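Local coordinates for protein cell divisionFtsK/SpoIIIE (Thermomonospora curvata, PDB 4NH0) that forms part of the ESX (type VII) secretion system exporting EsxA and EsxB, shows weak ATPase activity and may act as the translocase, at residues D980-L985 and V1044-M1049; L945-T950 and I1076-G1081. All coordinates share one frame; numbering follows the deposited sequence.

Contact 1: D980-L985 and V1044-M1049; sequences DYSRSL and VDDYEM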
ATOM      1  N   ASP A 980      11.067 -15.032 -57.865  1.00 69.30           N
ATOM      2  CA  ASP A 980      10.178 -15.760 -56.973  1.00 71.28           C
ATOM      3  C   ASP A 980      10.114 -17.236 -57.345  1.00 75.76           C
ATOM      4  O   ASP A 980       9.218 -17.664 -58.070  1.00 88.13           O
ATOM      5  CB  ASP A 980       8.783 -15.137 -57.005  1.00 72.31           C
ATOM      6  CG  ASP A 980       7.859 -15.722 -55.963  1.00 88.46           C
ATOM      7  OD1 ASP A 980       8.357 -16.352 -55.008  1.00103.44           O
ATOM      8  OD2 ASP A 980       6.630 -15.550 -56.097  1.00 83.16           O
ATOM      9  N   TYR A 981      11.075 -18.005 -56.842  1.00 79.42           N
ATOM     10  CA  TYR A 981      11.156 -19.434 -57.119  1.00 79.16           C
ATOM     11  C   TYR A 981       9.904 -20.176 -56.665  1.00 78.28           C
ATOM     12  O   TYR A 981       9.435 -21.090 -57.340  1.00 93.19           O
ATOM     13  CB  TYR A 981      12.384 -20.043 -56.439  1.00 83.92           C
ATOM     14  CG  TYR A 981      13.699 -19.704 -57.103  1.00 91.65           C
ATOM     15  CD1 TYR A 981      13.738 -19.193 -58.393  1.00 91.88           C
ATOM     16  CD2 TYR A 981      14.902 -19.906 -56.443  1.00102.40           C
ATOM     17  CE1 TYR A 981      14.939 -18.888 -59.003  1.00 99.60           C
ATOM     18  CE2 TYR A 981      16.107 -19.604 -57.044  1.00 97.00           C
ATOM     19  CZ  TYR A 981      16.120 -19.095 -58.324  1.00 98.42           C
ATOM     20  OH  TYR A 981      17.319 -18.794 -58.925  1.00 92.19           O
ATOM     21  N   SER A 982       9.371 -19.778 -55.516  1.00 72.73           N
ATOM     22  CA  SER A 982       8.190 -20.423 -54.958  1.00 79.19           C
ATOM     23  C   SER A 982       6.922 -19.936 -55.643  1.00 79.37           C
ATOM     24  O   SER A 982       5.842 -20.486 -55.425  1.00 80.26           O
ATOM     25  CB  SER A 982       8.102 -20.168 -53.454  1.00 79.46           C
ATOM     26  OG  SER A 982       9.240 -20.678 -52.783  1.00 87.83           O
ATOM     27  N   ARG A 983       7.069 -18.911 -56.479  1.00 84.25           N
ATOM     28  CA  ARG A 983       5.946 -18.283 -57.169  1.00 79.61           C
ATOM     29  C   ARG A 983       4.856 -17.896 -56.173  1.00 88.81           C
ATOM     30  O   ARG A 983       3.773 -18.478 -56.155  1.00 84.01           O
ATOM     31  CB  ARG A 983       5.392 -19.206 -58.257  1.00 88.05           C
ATOM     32  CG  ARG A 983       6.469 -19.957 -59.026  1.00102.55           C
ATOM     33  CD  ARG A 983       5.966 -20.484 -60.361  1.00103.99           C
ATOM     34  NE  ARG A 983       4.510 -20.559 -60.431  1.00132.40           N
ATOM     35  CZ  ARG A 983       3.797 -20.161 -61.481  1.00122.62           C
ATOM     36  NH1 ARG A 983       4.408 -19.663 -62.547  1.00114.26           N
ATOM     37  NH2 ARG A 983       2.475 -20.263 -61.466  1.00112.09           N
ATOM     38  N   SER A 984       5.171 -16.911 -55.338  1.00 91.73           N
ATOM     39  CA  SER A 984       4.260 -16.414 -54.315  1.00 92.10           C
ATOM     40  C   SER A 984       3.799 -15.003 -54.652  1.00 81.41           C
ATOM     41  O   SER A 984       2.907 -14.458 -54.004  1.00 82.30           O
ATOM     42  CB  SER A 984       4.940 -16.420 -52.944  1.00 77.91           C
ATOM     43  OG  SER A 984       5.098 -17.735 -52.445  1.00 89.66           O
ATOM     44  N   LEU A 985       4.420 -14.416 -55.669  1.00 83.72           N
ATOM     45  CA  LEU A 985       4.240 -13.000 -55.965  1.00 76.97           C
ATOM     46  C   LEU A 985       3.504 -12.755 -57.278  1.00 81.14           C
ATOM     47  O   LEU A 985       3.639 -11.689 -57.878  1.00 76.42           O
ATOM     48  CB  LEU A 985       5.601 -12.296 -56.000  1.00 72.80           C
ATOM     49  CG  LEU A 985       6.241 -11.781 -54.706  1.00 67.23           C
ATOM     50  CD1 LEU A 985       6.154 -12.784 -53.567  1.00 74.86           C
ATOM     51  CD2 LEU A 985       7.690 -11.416 -54.965  1.00 54.94           C
ATOM     52  N   VAL A1044      13.147  -9.733 -54.536  1.00 62.40           N
ATOM     53  CA  VAL A1044      13.614 -11.107 -54.400  1.00 64.94           C
ATOM     54  C   VAL A1044      13.002 -11.791 -53.184  1.00 65.58           C
ATOM     55  O   VAL A1044      13.232 -11.382 -52.048  1.00 68.99           O
ATOM     56  CB  VAL A1044      15.148 -11.169 -54.289  1.00 58.98           C
ATOM     57  CG1 VAL A1044      15.609 -12.611 -54.170  1.00 68.74           C
ATOM     58  CG2 VAL A1044      15.792 -10.498 -55.488  1.00 60.88           C
ATOM     59  N   ASP A1045      12.222 -12.836 -53.433  1.00 54.80           N
ATOM     60  CA  ASP A1045      11.610 -13.609 -52.361  1.00 63.92           C
ATOM     61  C   ASP A1045      12.335 -14.940 -52.211  1.00 71.02           C
ATOM     62  O   ASP A1045      12.819 -15.500 -53.196  1.00 84.60           O
ATOM     63  CB  ASP A1045      10.123 -13.835 -52.641  1.00 66.76           C
ATOM     64  CG  ASP A1045       9.350 -14.250 -51.402  1.00 65.43           C
ATOM     65  OD1 ASP A1045       9.981 -14.661 -50.408  1.00 69.18           O
ATOM     66  OD2 ASP A1045       8.105 -14.168 -51.425  1.00 77.99           O
ATOM     67  N   ASP A1046      12.404 -15.436 -50.977  1.00 67.84           N
ATOM     68  CA  ASP A1046      13.102 -16.680 -50.663  1.00 65.44           C
ATOM     69  C   ASP A1046      14.549 -16.633 -51.146  1.00 67.85           C
ATOM     70  O   ASP A1046      14.946 -17.396 -52.024  1.00 87.51           O
ATOM     71  CB  ASP A1046      12.374 -17.878 -51.276  1.00 71.21           C
ATOM     72  CG  ASP A1046      10.973 -18.048 -50.729  1.00 69.46           C
ATOM     73  OD1 ASP A1046      10.806 -17.996 -49.493  1.00 63.64           O
ATOM     74  OD2 ASP A1046      10.036 -18.231 -51.535  1.00 82.16           O
ATOM     75  N   TYR A1047      15.329 -15.731 -50.560  1.00 72.05           N
ATOM     76  CA  TYR A1047      16.708 -15.511 -50.978  1.00 69.60           C
ATOM     77  C   TYR A1047      17.612 -16.694 -50.648  1.00 75.71           C
ATOM     78  O   TYR A1047      18.645 -16.889 -51.287  1.00 88.55           O
ATOM     79  CB  TYR A1047      17.256 -14.239 -50.328  1.00 58.28           C
ATOM     80  CG  TYR A1047      18.676 -13.898 -50.722  1.00 65.10           C
ATOM     81  CD1 TYR A1047      18.952 -13.286 -51.936  1.00 56.14           C
ATOM     82  CD2 TYR A1047      19.738 -14.180 -49.876  1.00 79.31           C
ATOM     83  CE1 TYR A1047      20.246 -12.971 -52.300  1.00 63.63           C
ATOM     84  CE2 TYR A1047      21.036 -13.868 -50.231  1.00 77.84           C
ATOM     85  CZ  TYR A1047      21.284 -13.264 -51.444  1.00 76.62           C
ATOM     86  OH  TYR A1047      22.576 -12.952 -51.800  1.00 75.25           O
ATOM     87  N   GLU A1048      17.224 -17.485 -49.653  1.00 73.84           N
ATOM     88  CA  GLU A1048      18.028 -18.630 -49.247  1.00 70.01           C
ATOM     89  C   GLU A1048      18.033 -19.708 -50.326  1.00 77.53           C
ATOM     90  O   GLU A1048      18.943 -20.532 -50.388  1.00 79.05           O
ATOM     91  CB  GLU A1048      17.520 -19.210 -47.923  1.00 70.72           C
ATOM     92  CG  GLU A1048      16.227 -20.010 -48.027  1.00 81.88           C
ATOM     93  CD  GLU A1048      14.990 -19.138 -48.099  1.00 88.54           C
ATOM     94  OE1 GLU A1048      15.129 -17.897 -48.128  1.00 94.34           O
ATOM     95  OE2 GLU A1048      13.874 -19.695 -48.117  1.00 83.03           O
ATOM     96  N   MET A1049      17.014 -19.688 -51.180  1.00 80.59           N
ATOM     97  CA  MET A1049      16.887 -20.669 -52.249  1.00 72.73           C
ATOM     98  C   MET A1049      17.541 -20.180 -53.536  1.00 81.38           C
ATOM     99  O   MET A1049      17.685 -20.938 -54.494  1.00 99.89           O
ATOM    100  CB  MET A1049      15.415 -20.995 -52.500  1.00 71.96           C
ATOM    101  CG  MET A1049      14.740 -21.738 -51.360  1.00 72.08           C
ATOM    102  SD  MET A1049      12.944 -21.606 -51.424  1.00127.06           S
ATOM    103  CE  MET A1049      12.625 -22.136 -53.105  1.00 88.32           C
TER
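S982 donates a hydrogen bond to D1046 across this contact, with its OG 2.9 Å from D1046 OD2. The hydroxyl comes from above the carboxylate plane, 51° out of it. S982 OG stands beside its own backbone N (chi1 -60°), which brings it to D1046. The methyl of M1049 borders the same hydroxyl, CE lying 3.7 Å from S982 OG. That methyl also touches the root of Y981, with M1049 CE 3.9 Å from Y981 CB. The Y981 ring presents its edge to the backbone of M1049, and M1049 O lies near the ring plane, 3.3 Å from Y981 CE2.

Deeper in, D980 and D1045 run side by side and point the same way. Their carboxylate planes are only 11° apart, and D980 OD1 is 4.2 Å from D1045 OD2. D1045 OD2 is also hydrogen-bonded to the hydroxyl of S955. L985 lays CD1 against D1045 OD2, while its CD2 faces D1045 CB.

A type I turn from D980 to R983, closed by R983 N to D980 O at 3.0 Å, carries Y981 and S982. In the other segment M1049 N bonds to D1046 O at 3.2 Å, and M1049 CE comes to lie by S982 OG.

Strands 974-980 and 1039-1045 are parallel neighbours here, and strand 1039-1045 ends at the nucleotide site, where D1046 touches ATP. The run of hydrophobic residues ending in D1045, bonded to a P-loop serine, is characteristic of the Walker B strand of P-loop NTPases. D1046 follows it, at the place that E425, the inferred active-site residue, takes in the first FtsK domain.

Contact 2: L945-T950 and I1076-G1081; sequences LVFGDT and IARSMG. With ATP (adenosine-5'-triphosphate), chain F.
F947 and R1078 cross obliquely on one face of two paired strands. The phenyl ring and the guanidinium are turned 43° to each other. The touch is made by carbon: F947 CE1 lies 3.9 Å from R1078 CD. The arginine chain is extended from CG to NE, and its guanidinium grips G1081 end-on. NH1 and NH2 both reach G1081 O, at 3.1 and 3.2 Å, and this oxygen lies in the guanidinium plane. An alanine at R1078 would take the CD carbon away from F947 CE1 and would probably leave G1081 O without its two NH donors, the 1079-1081 segment being freer to move.

On the same face L945 crosses I1076, with L945 CD1 3.7 Å from I1076 CB. Helix 1090-1097 covers L945, I1076 and R1078. Strands 945-947 and 1076-1078 are parallel, 14° apart, and are bonded by V946 N to I1076 O and R1078 N to V946 O. This is the central parallel sheet of a P-loop NTPase, and strand 944-947 leads into the Walker A loop through G948.

The other face carries V946 and A1077. V946 CG1 sits between its backbone N and carbonyl carbon (chi1 48°), 3.8 Å from A1077 CB. Helix 954-968, which follows the P-loop, packs on both. Beyond the strands D949 CB meets M1080 CB at 3.9 Å, while D949 OD2 bonds to S1106. T950 CA approaches ATP, 3.7 Å from O2G.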
ATOM      1  N   LEU A 945      15.637  -5.136 -46.344  1.00 55.30           N
ATOM      2  CA  LEU A 945      15.924  -6.544 -46.091  1.00 48.59           C
ATOM      3  C   LEU A 945      15.103  -7.083 -44.923  1.00 54.16           C
ATOM      4  O   LEU A 945      14.959  -6.416 -43.902  1.00 61.42           O
ATOM      5  CB  LEU A 945      17.419  -6.725 -45.816  1.00 59.58           C
ATOM      6  CG  LEU A 945      17.941  -8.128 -45.511  1.00 54.61           C
ATOM      7  CD1 LEU A 945      17.630  -9.079 -46.652  1.00 65.40           C
ATOM      8  CD2 LEU A 945      19.435  -8.082 -45.245  1.00 47.99           C
ATOM      9  N   VAL A 946      14.566  -8.291 -45.069  1.00 41.23           N
ATOM     10  CA  VAL A 946      13.730  -8.870 -44.022  1.00 49.32           C
ATOM     11  C   VAL A 946      14.010 -10.358 -43.790  1.00 60.61           C
ATOM     12  O   VAL A 946      14.026 -11.155 -44.726  1.00 62.86           O
ATOM     13  CB  VAL A 946      12.227  -8.674 -44.343  1.00 44.48           C
ATOM     14  CG1 VAL A 946      11.920  -9.078 -45.775  1.00 55.68           C
ATOM     15  CG2 VAL A 946      11.357  -9.444 -43.364  1.00 45.86           C
ATOM     16  N   PHE A 947      14.240 -10.717 -42.528  1.00 65.84           N
ATOM     17  CA  PHE A 947      14.435 -12.109 -42.134  1.00 48.47           C
ATOM     18  C   PHE A 947      13.214 -12.629 -41.382  1.00 62.03           C
ATOM     19  O   PHE A 947      12.499 -11.859 -40.742  1.00 77.45           O
ATOM     20  CB  PHE A 947      15.680 -12.261 -41.258  1.00 52.58           C
ATOM     21  CG  PHE A 947      16.960 -11.876 -41.939  1.00 62.44           C
ATOM     22  CD1 PHE A 947      17.679 -12.807 -42.670  1.00 69.78           C
ATOM     23  CD2 PHE A 947      17.455 -10.588 -41.836  1.00 60.70           C
ATOM     24  CE1 PHE A 947      18.859 -12.457 -43.293  1.00 53.61           C
ATOM     25  CE2 PHE A 947      18.635 -10.233 -42.456  1.00 65.54           C
ATOM     26  CZ  PHE A 947      19.337 -11.169 -43.185  1.00 54.66           C
ATOM     27  N   GLY A 948      12.983 -13.936 -41.451  1.00 60.67           N
ATOM     28  CA  GLY A 948      11.869 -14.548 -40.747  1.00 74.37           C
ATOM     29  C   GLY A 948      11.720 -16.027 -41.046  1.00 70.61           C
ATOM     30  O   GLY A 948      12.007 -16.474 -42.154  1.00 78.90           O
ATOM     31  N   ASP A 949      11.260 -16.787 -40.056  1.00 70.82           N
ATOM     32  CA  ASP A 949      11.103 -18.230 -40.211  1.00 83.99           C
ATOM     33  C   ASP A 949       9.953 -18.580 -41.150  1.00 84.77           C
ATOM     34  O   ASP A 949       9.326 -17.698 -41.733  1.00 87.16           O
ATOM     35  CB  ASP A 949      10.898 -18.900 -38.848  1.00 85.91           C
ATOM     36  CG  ASP A 949       9.787 -18.258 -38.035  1.00 98.65           C
ATOM     37  OD1 ASP A 949       8.711 -17.967 -38.597  1.00 94.19           O
ATOM     38  OD2 ASP A 949       9.990 -18.048 -36.821  1.00113.26           O
ATOM     39  N   THR A 950       9.685 -19.873 -41.289  1.00 87.90           N
ATOM     40  CA  THR A 950       8.628 -20.345 -42.175  1.00 79.01           C
ATOM     41  C   THR A 950       7.255 -19.892 -41.690  1.00 75.89           C
ATOM     42  O   THR A 950       6.939 -20.005 -40.506  1.00 78.18           O
ATOM     43  CB  THR A 950       8.638 -21.878 -42.295  1.00 83.99           C
ATOM     44  OG1 THR A 950       8.561 -22.461 -40.989  1.00108.59           O
ATOM     45  CG2 THR A 950       9.913 -22.346 -42.977  1.00 77.28           C
ATOM     46  N   ILE A1076      14.674  -7.680 -50.443  1.00 51.19           N
ATOM     47  CA  ILE A1076      15.011  -9.086 -50.264  1.00 54.15           C
ATOM     48  C   ILE A1076      14.366  -9.705 -49.027  1.00 64.21           C
ATOM     49  O   ILE A1076      14.347  -9.100 -47.956  1.00 59.38           O
ATOM     50  CB  ILE A1076      16.544  -9.264 -50.171  1.00 47.54           C
ATOM     51  CG1 ILE A1076      17.224  -8.721 -51.426  1.00 58.06           C
ATOM     52  CG2 ILE A1076      16.913 -10.718 -49.968  1.00 57.64           C
ATOM     53  CD1 ILE A1076      18.729  -8.798 -51.379  1.00 53.12           C
ATOM     54  N   ALA A1077      13.834 -10.913 -49.188  1.00 65.57           N
ATOM     55  CA  ALA A1077      13.332 -11.696 -48.066  1.00 53.03           C
ATOM     56  C   ALA A1077      14.082 -13.019 -47.972  1.00 68.01           C
ATOM     57  O   ALA A1077      14.269 -13.705 -48.975  1.00 82.25           O
ATOM     58  CB  ALA A1077      11.847 -11.942 -48.207  1.00 58.38           C
ATOM     59  N   ARG A1078      14.507 -13.377 -46.765  1.00 70.79           N
ATOM     60  CA  ARG A1078      15.241 -14.619 -46.564  1.00 70.34           C
ATOM     61  C   ARG A1078      14.710 -15.388 -45.361  1.00 71.70           C
ATOM     62  O   ARG A1078      14.277 -14.792 -44.375  1.00 69.42           O
ATOM     63  CB  ARG A1078      16.734 -14.338 -46.385  1.00 70.14           C
ATOM     64  CG  ARG A1078      17.598 -15.587 -46.415  1.00 74.27           C
ATOM     65  CD  ARG A1078      19.033 -15.300 -46.020  1.00 67.55           C
ATOM     66  NE  ARG A1078      19.844 -16.513 -46.060  1.00 76.53           N
ATOM     67  CZ  ARG A1078      19.705 -17.527 -45.213  1.00 75.02           C
ATOM     68  NH1 ARG A1078      18.787 -17.476 -44.259  1.00 80.68           N
ATOM     69  NH2 ARG A1078      20.483 -18.594 -45.319  1.00 77.00           N
ATOM     70  N   SER A1079      14.747 -16.715 -45.446  1.00 73.74           N
ATOM     71  CA  SER A1079      14.326 -17.564 -44.341  1.00 73.30           C
ATOM     72  C   SER A1079      15.242 -17.389 -43.138  1.00 76.45           C
ATOM     73  O   SER A1079      16.280 -16.735 -43.224  1.00 67.66           O
ATOM     74  CB  SER A1079      14.297 -19.033 -44.766  1.00 85.70           C
ATOM     75  OG  SER A1079      13.883 -19.862 -43.695  1.00 95.75           O
ATOM     76  N   MET A1080      14.857 -17.988 -42.018  1.00 76.81           N
ATOM     77  CA  MET A1080      15.590 -17.815 -40.773  1.00 72.41           C
ATOM     78  C   MET A1080      16.798 -18.741 -40.678  1.00 87.94           C
ATOM     79  O   MET A1080      17.823 -18.379 -40.102  1.00 87.48           O
ATOM     80  CB  MET A1080      14.662 -18.049 -39.584  1.00 85.72           C
ATOM     81  CG  MET A1080      15.245 -17.594 -38.271  1.00 97.86           C
ATOM     82  SD  MET A1080      15.733 -15.865 -38.350  1.00 74.12           S
ATOM     83  CE  MET A1080      16.815 -15.781 -36.935  1.00 87.04           C
ATOM     84  N   GLY A1081      16.670 -19.935 -41.248  1.00 94.80           N
ATOM     85  CA  GLY A1081      17.710 -20.945 -41.162  1.00 86.04           C
ATOM     86  C   GLY A1081      19.039 -20.534 -41.763  1.00 67.63           C
ATOM     87  O   GLY A1081      19.130 -20.234 -42.952  1.00 73.18           O
TER
HETATM   88  PG  ATP F1404       6.698 -19.409 -46.381  1.00 97.78           P
HETATM   89  O1G ATP F1404       5.436 -19.616 -47.181  1.00 92.10           O
HETATM   90  O2G ATP F1404       7.109 -20.591 -45.539  1.00 94.64           O
HETATM   91  O3G ATP F1404       7.821 -18.777 -47.165  1.00 96.65           O
HETATM   92  PB  ATP F1404       5.770 -16.845 -45.793  1.00 82.65           P
HETATM   93  O1B ATP F1404       5.541 -16.875 -47.283  1.00 86.61           O
HETATM   94  O2B ATP F1404       6.677 -15.803 -45.199  1.00 62.82           O
HETATM   95  O3B ATP F1404       6.298 -18.282 -45.305  1.00 89.99           O
HETATM   96  PA  ATP F1404       3.174 -15.869 -45.769  1.00 69.01           P
HETATM   97  O1A ATP F1404       3.582 -14.420 -45.834  1.00 68.91           O
HETATM   98  O2A ATP F1404       2.801 -16.590 -47.041  1.00101.88           O
HETATM   99  O3A ATP F1404       4.356 -16.686 -45.051  1.00 73.64           O
HETATM  100  O5' ATP F1404       1.969 -16.010 -44.717  1.00 74.09           O
HETATM  101  C5' ATP F1404       1.685 -17.260 -44.098  1.00 80.57           C
HETATM  102  C4' ATP F1404       0.512 -17.056 -43.151  1.00 70.49           C
HETATM  103  O4' ATP F1404       0.802 -15.962 -42.281  1.00 74.68           O
HETATM  104  C3' ATP F1404      -0.753 -16.711 -43.915  1.00 66.68           C
HETATM  105  O3' ATP F1404      -1.727 -17.742 -43.731  1.00 84.23           O
HETATM  106  C2' ATP F1404      -1.260 -15.411 -43.326  1.00 65.99           C
HETATM  107  O2' ATP F1404      -2.581 -15.597 -42.810  1.00 92.38           O
HETATM  108  C1' ATP F1404      -0.306 -15.063 -42.197  1.00 73.44           C
HETATM  109  N9  ATP F1404       0.175 -13.666 -42.347  1.00 72.93           N
HETATM  110  C8  ATP F1404       1.002 -13.223 -43.312  1.00 74.24           C
HETATM  111  N7  ATP F1404       1.251 -11.897 -43.172  1.00 67.81           N
HETATM  112  C5  ATP F1404       0.571 -11.469 -42.094  1.00 68.58           C
HETATM  113  C6  ATP F1404       0.394 -10.180 -41.388  1.00 71.36           C
HETATM  114  N6  ATP F1404       1.011  -9.055 -41.821  1.00 74.66           N
HETATM  115  N1  ATP F1404      -0.403 -10.163 -40.299  1.00 71.38           N
HETATM  116  C2  ATP F1404      -1.020 -11.275 -39.862  1.00 70.39           C
HETATM  117  N3  ATP F1404      -0.904 -12.477 -40.452  1.00 61.23           N
HETATM  118  C4  ATP F1404      -0.138 -12.638 -41.556  1.00 66.76           C

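Both contacts belong to the third FtsK domain and to one sheet, with centres 11 Å apart. Strands 1039-1045 and 1072-1078 are parallel neighbours in it, flanked by 974-980 on one side and 944-947 on the other. Along the chain the order is 945-950, 980-985, 1044-1049, 1076-1081, so contact 1 is nested within the loop closed by contact 2. They meet directly: Y1047 N probably bonds to A1077 O at 2.8 Å, and E1048 OE1 to S1079 N at 3.0 Å. The arrangement brings the P-loop strand and the aspartates D1045 and D1046 at the end of strand 1039-1045 to the same sheet end, where ATP and magnesium bind.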